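Local coordinates for protein pyridine synthase TbtD (Thermobispora bispora, PDB 5WA4) that probably catalyses the formal [4+2] aza-cycloaddition that builds the central pyridine of the thiopeptide antibiotic thiomuracin, working on a peptide whose N-terminal leader it binds, at residues Phe13-His18 and Leu56-Ser61; Pro89-Pro94 and Met115-Asp120. All coordinates share one frame; numbering follows the deposited sequence.

Contact 1: residues Phe13-His18 and Leu56-Ser61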
ATOM      1  N   PHE E  13       5.333  -8.316  43.173  1.00 71.96           N
ATOM      2  CA  PHE E  13       4.430  -7.688  44.124  1.00 70.46           C
ATOM      3  C   PHE E  13       3.625  -6.590  43.445  1.00 67.67           C
ATOM      4  O   PHE E  13       4.144  -5.872  42.586  1.00 66.22           O
ATOM      5  CB  PHE E  13       5.213  -7.128  45.311  1.00 73.56           C
ATOM      6  CG  PHE E  13       5.651  -8.182  46.294  1.00 79.30           C
ATOM      7  CD1 PHE E  13       4.747  -8.726  47.192  1.00 79.38           C
ATOM      8  CD2 PHE E  13       6.958  -8.641  46.308  1.00 76.76           C
ATOM      9  CE1 PHE E  13       5.143  -9.704  48.093  1.00 79.33           C
ATOM     10  CE2 PHE E  13       7.357  -9.616  47.209  1.00 76.10           C
ATOM     11  CZ  PHE E  13       6.448 -10.150  48.097  1.00 80.47           C
ATOM     12  N   ARG E  14       2.354  -6.473  43.825  1.00 66.69           N
ATOM     13  CA  ARG E  14       1.502  -5.404  43.331  1.00 59.12           C
ATOM     14  C   ARG E  14       1.100  -4.423  44.453  1.00 70.09           C
ATOM     15  O   ARG E  14       0.419  -4.810  45.403  1.00 73.27           O
ATOM     16  CB  ARG E  14       0.247  -5.978  42.679  1.00 55.86           C
ATOM     17  CG  ARG E  14      -0.549  -4.909  41.933  1.00 60.93           C
ATOM     18  CD  ARG E  14      -1.967  -5.297  41.560  1.00 52.12           C
ATOM     19  NE  ARG E  14      -2.712  -4.104  41.160  1.00 60.46           N
ATOM     20  CZ  ARG E  14      -2.893  -3.702  39.902  1.00 60.08           C
ATOM     21  NH1 ARG E  14      -2.383  -4.405  38.897  1.00 68.24           N
ATOM     22  NH2 ARG E  14      -3.583  -2.599  39.646  1.00 52.29           N
ATOM     23  N   VAL E  15       1.510  -3.158  44.329  1.00 59.04           N
ATOM     24  CA  VAL E  15       1.115  -2.097  45.261  1.00 63.01           C
ATOM     25  C   VAL E  15       0.169  -1.059  44.638  1.00 60.25           C
ATOM     26  O   VAL E  15       0.630  -0.161  43.934  1.00 60.52           O
ATOM     27  CB  VAL E  15       2.347  -1.326  45.773  1.00 64.94           C
ATOM     28  CG1 VAL E  15       1.951  -0.352  46.875  1.00 56.81           C
ATOM     29  CG2 VAL E  15       3.424  -2.292  46.226  1.00 66.65           C
ATOM     30  N   ASP E  16      -1.133  -1.155  44.909  1.00 60.06           N
ATOM     31  CA  ASP E  16      -2.105  -0.181  44.384  1.00 57.90           C
ATOM     32  C   ASP E  16      -2.060   1.177  45.099  1.00 60.32           C
ATOM     33  O   ASP E  16      -2.060   1.251  46.328  1.00 62.46           O
ATOM     34  CB  ASP E  16      -3.528  -0.745  44.470  1.00 62.37           C
ATOM     35  CG  ASP E  16      -3.740  -1.946  43.563  1.00 59.52           C
ATOM     36  OD1 ASP E  16      -3.439  -3.087  43.987  1.00 61.80           O
ATOM     37  OD2 ASP E  16      -4.227  -1.753  42.435  1.00 53.93           O
ATOM     38  N   TYR E  17      -2.039   2.254  44.325  1.00 53.86           N
ATOM     39  CA  TYR E  17      -1.946   3.586  44.898  1.00 53.54           C
ATOM     40  C   TYR E  17      -2.477   4.598  43.886  1.00 49.30           C
ATOM     41  O   TYR E  17      -1.732   5.399  43.333  1.00 44.67           O
ATOM     42  CB  TYR E  17      -0.504   3.863  45.274  1.00 54.76           C
ATOM     43  CG  TYR E  17      -0.254   4.963  46.273  1.00 57.13           C
ATOM     44  CD1 TYR E  17      -0.784   4.916  47.559  1.00 53.82           C
ATOM     45  CD2 TYR E  17       0.567   6.030  45.937  1.00 60.44           C
ATOM     46  CE1 TYR E  17      -0.518   5.923  48.467  1.00 62.21           C
ATOM     47  CE2 TYR E  17       0.843   7.046  46.832  1.00 63.59           C
ATOM     48  CZ  TYR E  17       0.308   6.993  48.097  1.00 68.22           C
ATOM     49  OH  TYR E  17       0.615   8.027  48.965  1.00 58.22           O
ATOM     50  N   HIS E  18      -3.784   4.537  43.658  1.00 48.04           N
ATOM     51  CA  HIS E  18      -4.429   5.209  42.532  1.00 54.91           C
ATOM     52  C   HIS E  18      -4.206   6.720  42.397  1.00 57.46           C
ATOM     53  O   HIS E  18      -3.685   7.187  41.382  1.00 63.55           O
ATOM     54  CB  HIS E  18      -5.930   4.928  42.592  1.00 53.32           C
ATOM     55  CG  HIS E  18      -6.258   3.468  42.566  1.00 50.75           C
ATOM     56  ND1 HIS E  18      -7.477   2.970  42.968  1.00 56.49           N
ATOM     57  CD2 HIS E  18      -5.523   2.404  42.176  1.00 51.99           C
ATOM     58  CE1 HIS E  18      -7.478   1.655  42.830  1.00 54.20           C
ATOM     59  NE2 HIS E  18      -6.309   1.284  42.351  1.00 56.28           N
ATOM     60  N   LEU E  56       2.217   0.142  41.366  1.00 53.28           N
ATOM     61  CA  LEU E  56       3.628  -0.165  41.285  1.00 54.69           C
ATOM     62  C   LEU E  56       3.785  -1.651  41.196  1.00 55.89           C
ATOM     63  O   LEU E  56       3.044  -2.400  41.834  1.00 56.74           O
ATOM     64  CB  LEU E  56       4.407   0.369  42.488  1.00 55.59           C
ATOM     65  CG  LEU E  56       4.760   1.851  42.429  1.00 57.08           C
ATOM     66  CD1 LEU E  56       5.943   2.191  43.343  1.00 55.42           C
ATOM     67  CD2 LEU E  56       5.035   2.244  40.975  1.00 55.98           C
ATOM     68  N   ARG E  57       4.748  -2.069  40.381  1.00 58.44           N
ATOM     69  CA  ARG E  57       5.110  -3.471  40.275  1.00 52.87           C
ATOM     70  C   ARG E  57       6.474  -3.624  40.907  1.00 52.62           C
ATOM     71  O   ARG E  57       7.437  -2.989  40.453  1.00 52.21           O
ATOM     72  CB  ARG E  57       5.097  -3.929  38.811  1.00 48.64           C
ATOM     73  CG  ARG E  57       3.916  -4.808  38.472  1.00 46.10           C
ATOM     74  CD  ARG E  57       2.901  -4.148  37.560  1.00 49.74           C
ATOM     75  NE  ARG E  57       3.157  -4.361  36.138  1.00 54.20           N
ATOM     76  CZ  ARG E  57       2.289  -4.875  35.260  1.00 54.40           C
ATOM     77  NH1 ARG E  57       1.082  -5.283  35.631  1.00 47.96           N
ATOM     78  NH2 ARG E  57       2.652  -5.013  33.997  1.00 51.73           N
ATOM     79  N   ILE E  58       6.560  -4.415  41.979  1.00 50.94           N
ATOM     80  CA  ILE E  58       7.868  -4.670  42.598  1.00 64.20           C
ATOM     81  C   ILE E  58       8.440  -6.052  42.212  1.00 65.34           C
ATOM     82  O   ILE E  58       7.765  -7.089  42.312  1.00 58.84           O
ATOM     83  CB  ILE E  58       7.811  -4.554  44.143  1.00 65.59           C
ATOM     84  CG1 ILE E  58       7.533  -3.105  44.558  1.00 61.32           C
ATOM     85  CG2 ILE E  58       9.135  -4.997  44.769  1.00 57.62           C
ATOM     86  CD1 ILE E  58       6.970  -2.984  45.932  1.00 59.58           C
ATOM     87  N   TYR E  59       9.688  -6.045  41.758  1.00 61.09           N
ATOM     88  CA  TYR E  59      10.376  -7.281  41.423  1.00 64.79           C
ATOM     89  C   TYR E  59      11.574  -7.462  42.340  1.00 61.59           C
ATOM     90  O   TYR E  59      12.420  -6.581  42.419  1.00 59.20           O
ATOM     91  CB  TYR E  59      10.830  -7.264  39.962  1.00 63.24           C
ATOM     92  CG  TYR E  59       9.708  -7.056  38.963  1.00 61.76           C
ATOM     93  CD1 TYR E  59       8.931  -8.119  38.526  1.00 60.56           C
ATOM     94  CD2 TYR E  59       9.419  -5.785  38.473  1.00 55.00           C
ATOM     95  CE1 TYR E  59       7.905  -7.921  37.613  1.00 65.74           C
ATOM     96  CE2 TYR E  59       8.402  -5.577  37.569  1.00 52.72           C
ATOM     97  CZ  TYR E  59       7.647  -6.643  37.138  1.00 62.41           C
ATOM     98  OH  TYR E  59       6.632  -6.425  36.231  1.00 66.40           O
ATOM     99  N   VAL E  60      11.637  -8.586  43.049  1.00 65.70           N
ATOM    100  CA  VAL E  60      12.846  -8.940  43.802  1.00 71.08           C
ATOM    101  C   VAL E  60      13.292 -10.372  43.474  1.00 71.76           C
ATOM    102  O   VAL E  60      12.462 -11.274  43.309  1.00 67.54           O
ATOM    103  CB  VAL E  60      12.639  -8.809  45.320  1.00 69.10           C
ATOM    104  CG1 VAL E  60      13.982  -8.849  46.040  1.00 75.11           C
ATOM    105  CG2 VAL E  60      11.925  -7.515  45.646  1.00 73.46           C
ATOM    106  N   SER E  61      14.597 -10.594  43.348  1.00 74.22           N
ATOM    107  CA  SER E  61      15.045 -11.947  43.016  1.00 76.64           C
ATOM    108  C   SER E  61      15.858 -12.593  44.125  1.00 74.25           C
ATOM    109  O   SER E  61      17.015 -12.237  44.359  1.00 69.71           O
ATOM    110  CB  SER E  61      15.851 -11.960  41.710  1.00 72.10           C
ATOM    111  OG  SER E  61      16.980 -11.127  41.780  1.00 60.04           O
TER
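On one face of this antiparallel strand pair, Phe-13, Val-15, Leu-56 and Ile-58 lie together as a buried apolar patch. Val-15 and Ile-58 meet diagonally across the ladder: methyl CG2 of Val-15, set beside its backbone N with CG1 anti to it (chi1 -173°), touches CD1 of Ile-58 at 3.6 Å, the two side chains crossing obliquely. Directly across from Ile-58, Phe-13 makes its contact through its root, CB to CB of Ile-58 at 3.8 Å, while Ile-58 O lies at the edge of its ring. Val-15 and Leu-56 are paired more loosely. Beneath the patch, Phe-13/Ile-58 and Val-15/Leu-56 are hydrogen-bonded pairs, each joined by two backbone bonds; the straightest runs from Val-15 N to Leu-56 O, 3.0 Å with 170° at the hydrogen. Arg-14 and Arg-57 form the non-hydrogen-bonded pair between them and project from the other face. There the extended Arg-14 side chain grips Asp-16 side-on, NE to OD1 at 3.1 Å and NH2 to OD2 at 3.0 Å. Both oxygens lie in the guanidinium plane but are approached from above the carboxylate plane. Arg-14 NH2 also donates to Arg-51 O, so the group is fixed from two directions, and Asp-16 probably offsets the repulsion between the neighbouring arginines. These are the two central strands of the four-stranded sheet: 44-49 flanks 55-62, 123-128 flanks 9-16, and helix 22-35 packs on the apolar patch through Met-22, Leu-25 and Phe-34.

Contact 2: residues Pro89-Pro94 and Met115-Asp120; sequences PGMADP and MPWSPD
Pro-89 leads into Gly-90, where the two loops approach through backbone and carboxylate: Gly-90 CA lies 3.6 Å from Asp-120 OD2. Asp-120 extends toward it with CG anti to the backbone N (chi1 -166°), but its hydrogen bonds are made to Ser-88 OG through OD2 and to His-18 N through OD1. Gly-90 itself has a positive phi (131°), at which a CB would collide with the preceding carbonyl O. Met-91 follows, its CB 3.7 Å from CZ3 of Trp-117 and its CG near CZ3 and CH2, so the root of the side chain meets the six-membered ring obliquely before the chain bends at chi2 and its end leads off. Beyond Ala-92 and Asp-93, Pro-94 lays CB over one face of the indole, a CH-pi contact 3.8 Å from the five-membered ring centroid and only 6° off the normal. The same CB also meets the methyl CE of Met-115 at 3.7 Å, which itself lies beside the indole. Contact between the loops is thus mainly dispersive, with a CH-pi contact over one face of the partly exposed Trp-117, whose ring His-18 meets edge-to-face, while the carboxylate of Asp-120, satisfied on both oxygens by other partners, merely packs against Gly-90.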
ATOM      1  N   PRO E  89      -6.451   8.654  48.147  1.00 57.04           N
ATOM      2  CA  PRO E  89      -7.870   9.031  48.186  1.00 58.33           C
ATOM      3  C   PRO E  89      -8.736   8.023  47.470  1.00 66.55           C
ATOM      4  O   PRO E  89      -9.674   7.457  48.032  1.00 70.79           O
ATOM      5  CB  PRO E  89      -7.920  10.355  47.422  1.00 57.43           C
ATOM      6  CG  PRO E  89      -6.518  10.812  47.332  1.00 63.19           C
ATOM      7  CD  PRO E  89      -5.657   9.601  47.352  1.00 57.28           C
ATOM      8  N   GLY E  90      -8.389   7.815  46.205  1.00 62.35           N
ATOM      9  CA  GLY E  90      -9.182   7.019  45.299  1.00 63.19           C
ATOM     10  C   GLY E  90      -9.376   7.790  44.004  1.00 65.23           C
ATOM     11  O   GLY E  90      -9.262   9.022  43.960  1.00 62.31           O
ATOM     12  N   MET E  91      -9.629   7.056  42.931  1.00 69.85           N
ATOM     13  CA  MET E  91      -9.997   7.677  41.670  1.00 71.74           C
ATOM     14  C   MET E  91     -11.507   7.904  41.727  1.00 67.30           C
ATOM     15  O   MET E  91     -12.196   7.242  42.503  1.00 66.17           O
ATOM     16  CB  MET E  91      -9.607   6.786  40.492  1.00 66.09           C
ATOM     17  CG  MET E  91      -8.922   7.515  39.355  1.00 64.14           C
ATOM     18  SD  MET E  91      -7.197   7.865  39.713  1.00 78.45           S
ATOM     19  CE  MET E  91      -6.812   9.046  38.414  1.00 60.16           C
ATOM     20  N   ALA E  92     -12.029   8.831  40.936  1.00 59.91           N
ATOM     21  CA  ALA E  92     -13.469   9.064  40.962  1.00 60.36           C
ATOM     22  C   ALA E  92     -14.234   7.917  40.254  1.00 65.85           C
ATOM     23  O   ALA E  92     -15.110   7.285  40.856  1.00 62.80           O
ATOM     24  CB  ALA E  92     -13.808  10.419  40.336  1.00 44.17           C
ATOM     25  N   ASP E  93     -13.894   7.639  38.993  1.00 58.20           N
ATOM     26  CA  ASP E  93     -14.581   6.589  38.232  1.00 59.71           C
ATOM     27  C   ASP E  93     -13.608   5.764  37.372  1.00 60.64           C
ATOM     28  O   ASP E  93     -13.112   6.245  36.336  1.00 54.72           O
ATOM     29  CB  ASP E  93     -15.673   7.208  37.345  1.00 56.59           C
ATOM     30  CG  ASP E  93     -16.412   6.176  36.489  1.00 60.43           C
ATOM     31  OD1 ASP E  93     -16.136   4.957  36.596  1.00 63.26           O
ATOM     32  OD2 ASP E  93     -17.268   6.602  35.674  1.00 64.72           O
ATOM     33  N   PRO E  94     -13.339   4.518  37.804  1.00 53.52           N
ATOM     34  CA  PRO E  94     -12.553   3.561  37.016  1.00 57.49           C
ATOM     35  C   PRO E  94     -13.019   3.482  35.570  1.00 55.58           C
ATOM     36  O   PRO E  94     -12.212   3.708  34.667  1.00 55.82           O
ATOM     37  CB  PRO E  94     -12.780   2.240  37.750  1.00 53.51           C
ATOM     38  CG  PRO E  94     -12.880   2.685  39.193  1.00 53.10           C
ATOM     39  CD  PRO E  94     -13.685   3.974  39.128  1.00 51.51           C
ATOM     40  N   MET E 115     -11.003  -4.181  33.893  1.00 61.77           N
ATOM     41  CA  MET E 115     -12.055  -3.940  34.900  1.00 58.65           C
ATOM     42  C   MET E 115     -12.368  -5.246  35.624  1.00 63.10           C
ATOM     43  O   MET E 115     -12.307  -6.310  35.006  1.00 66.42           O
ATOM     44  CB  MET E 115     -13.348  -3.454  34.243  1.00 61.73           C
ATOM     45  CG  MET E 115     -13.394  -2.005  33.855  1.00 69.33           C
ATOM     46  SD  MET E 115     -13.426  -0.925  35.290  1.00 69.18           S
ATOM     47  CE  MET E 115     -11.939   0.002  34.947  1.00 60.33           C
ATOM     48  N   PRO E 116     -12.725  -5.200  36.919  1.00 61.79           N
ATOM     49  CA  PRO E 116     -12.722  -4.178  37.970  1.00 62.15           C
ATOM     50  C   PRO E 116     -11.325  -3.891  38.511  1.00 59.56           C
ATOM     51  O   PRO E 116     -10.551  -4.841  38.633  1.00 65.48           O
ATOM     52  CB  PRO E 116     -13.568  -4.821  39.075  1.00 61.74           C
ATOM     53  CG  PRO E 116     -14.400  -5.835  38.385  1.00 58.54           C
ATOM     54  CD  PRO E 116     -13.506  -6.378  37.336  1.00 61.49           C
ATOM     55  N   TRP E 117     -11.021  -2.641  38.861  1.00 55.51           N
ATOM     56  CA  TRP E 117      -9.724  -2.315  39.467  1.00 55.31           C
ATOM     57  C   TRP E 117      -9.444  -3.135  40.728  1.00 59.31           C
ATOM     58  O   TRP E 117     -10.354  -3.577  41.434  1.00 59.72           O
ATOM     59  CB  TRP E 117      -9.625  -0.818  39.805  1.00 50.15           C
ATOM     60  CG  TRP E 117      -9.428   0.064  38.592  1.00 50.41           C
ATOM     61  CD1 TRP E 117      -9.619  -0.293  37.291  1.00 54.17           C
ATOM     62  CD2 TRP E 117      -9.000   1.437  38.569  1.00 43.78           C
ATOM     63  NE1 TRP E 117      -9.337   0.767  36.462  1.00 52.54           N
ATOM     64  CE2 TRP E 117      -8.951   1.837  37.218  1.00 42.27           C
ATOM     65  CE3 TRP E 117      -8.634   2.362  39.557  1.00 51.37           C
ATOM     66  CZ2 TRP E 117      -8.572   3.123  36.828  1.00 47.82           C
ATOM     67  CZ3 TRP E 117      -8.249   3.649  39.168  1.00 45.98           C
ATOM     68  CH2 TRP E 117      -8.218   4.011  37.819  1.00 47.49           C
ATOM     69  N   SER E 118      -8.162  -3.367  40.971  1.00 63.72           N
ATOM     70  CA  SER E 118      -7.678  -3.862  42.249  1.00 60.62           C
ATOM     71  C   SER E 118      -8.010  -2.817  43.315  1.00 65.11           C
ATOM     72  O   SER E 118      -8.058  -1.618  43.013  1.00 65.71           O
ATOM     73  CB  SER E 118      -6.169  -4.122  42.170  1.00 58.33           C
ATOM     74  OG  SER E 118      -5.547  -4.117  43.437  1.00 55.47           O
ATOM     75  N   PRO E 119      -8.259  -3.264  44.557  1.00 64.64           N
ATOM     76  CA  PRO E 119      -8.532  -2.384  45.698  1.00 54.38           C
ATOM     77  C   PRO E 119      -7.417  -1.385  45.940  1.00 63.84           C
ATOM     78  O   PRO E 119      -6.251  -1.771  45.883  1.00 66.39           O
ATOM     79  CB  PRO E 119      -8.646  -3.359  46.860  1.00 66.08           C
ATOM     80  CG  PRO E 119      -9.125  -4.624  46.224  1.00 74.69           C
ATOM     81  CD  PRO E 119      -8.415  -4.683  44.913  1.00 72.32           C
ATOM     82  N   ASP E 120      -7.763  -0.126  46.208  1.00 65.58           N
ATOM     83  CA  ASP E 120      -6.749   0.912  46.360  1.00 57.14           C
ATOM     84  C   ASP E 120      -6.022   0.693  47.679  1.00 63.43           C
ATOM     85  O   ASP E 120      -6.564   0.090  48.604  1.00 63.95           O
ATOM     86  CB  ASP E 120      -7.385   2.303  46.284  1.00 53.88           C
ATOM     87  CG  ASP E 120      -6.363   3.424  46.098  1.00 60.34           C
ATOM     88  OD1 ASP E 120      -5.190   3.154  45.747  1.00 60.49           O
ATOM     89  OD2 ASP E 120      -6.749   4.602  46.274  1.00 65.40           O
TER

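How the contacts relate
Both segments of contact 1 precede those of contact 2 in sequence, and the centres lie about 16 Å apart on the same side of the chain's centre. Contact 1 joins the middle strands of the sheet; contact 2 brings together the loops before and after helix 98-107, the second of which leads into strand 123-128, outermost in the sheet within this chain. They meet where strand 9-16 runs out: Asp-16 OD1 and Ser-118 OG probably hydrogen-bond, and His-18, just past the strand end, also reaches the second loop. The buried sheet and the surface loops are thereby stitched together within the region related to lantibiotic dehydratase C-terminal domains, close to a second subunit that packs on Ala-92 and Asp-93.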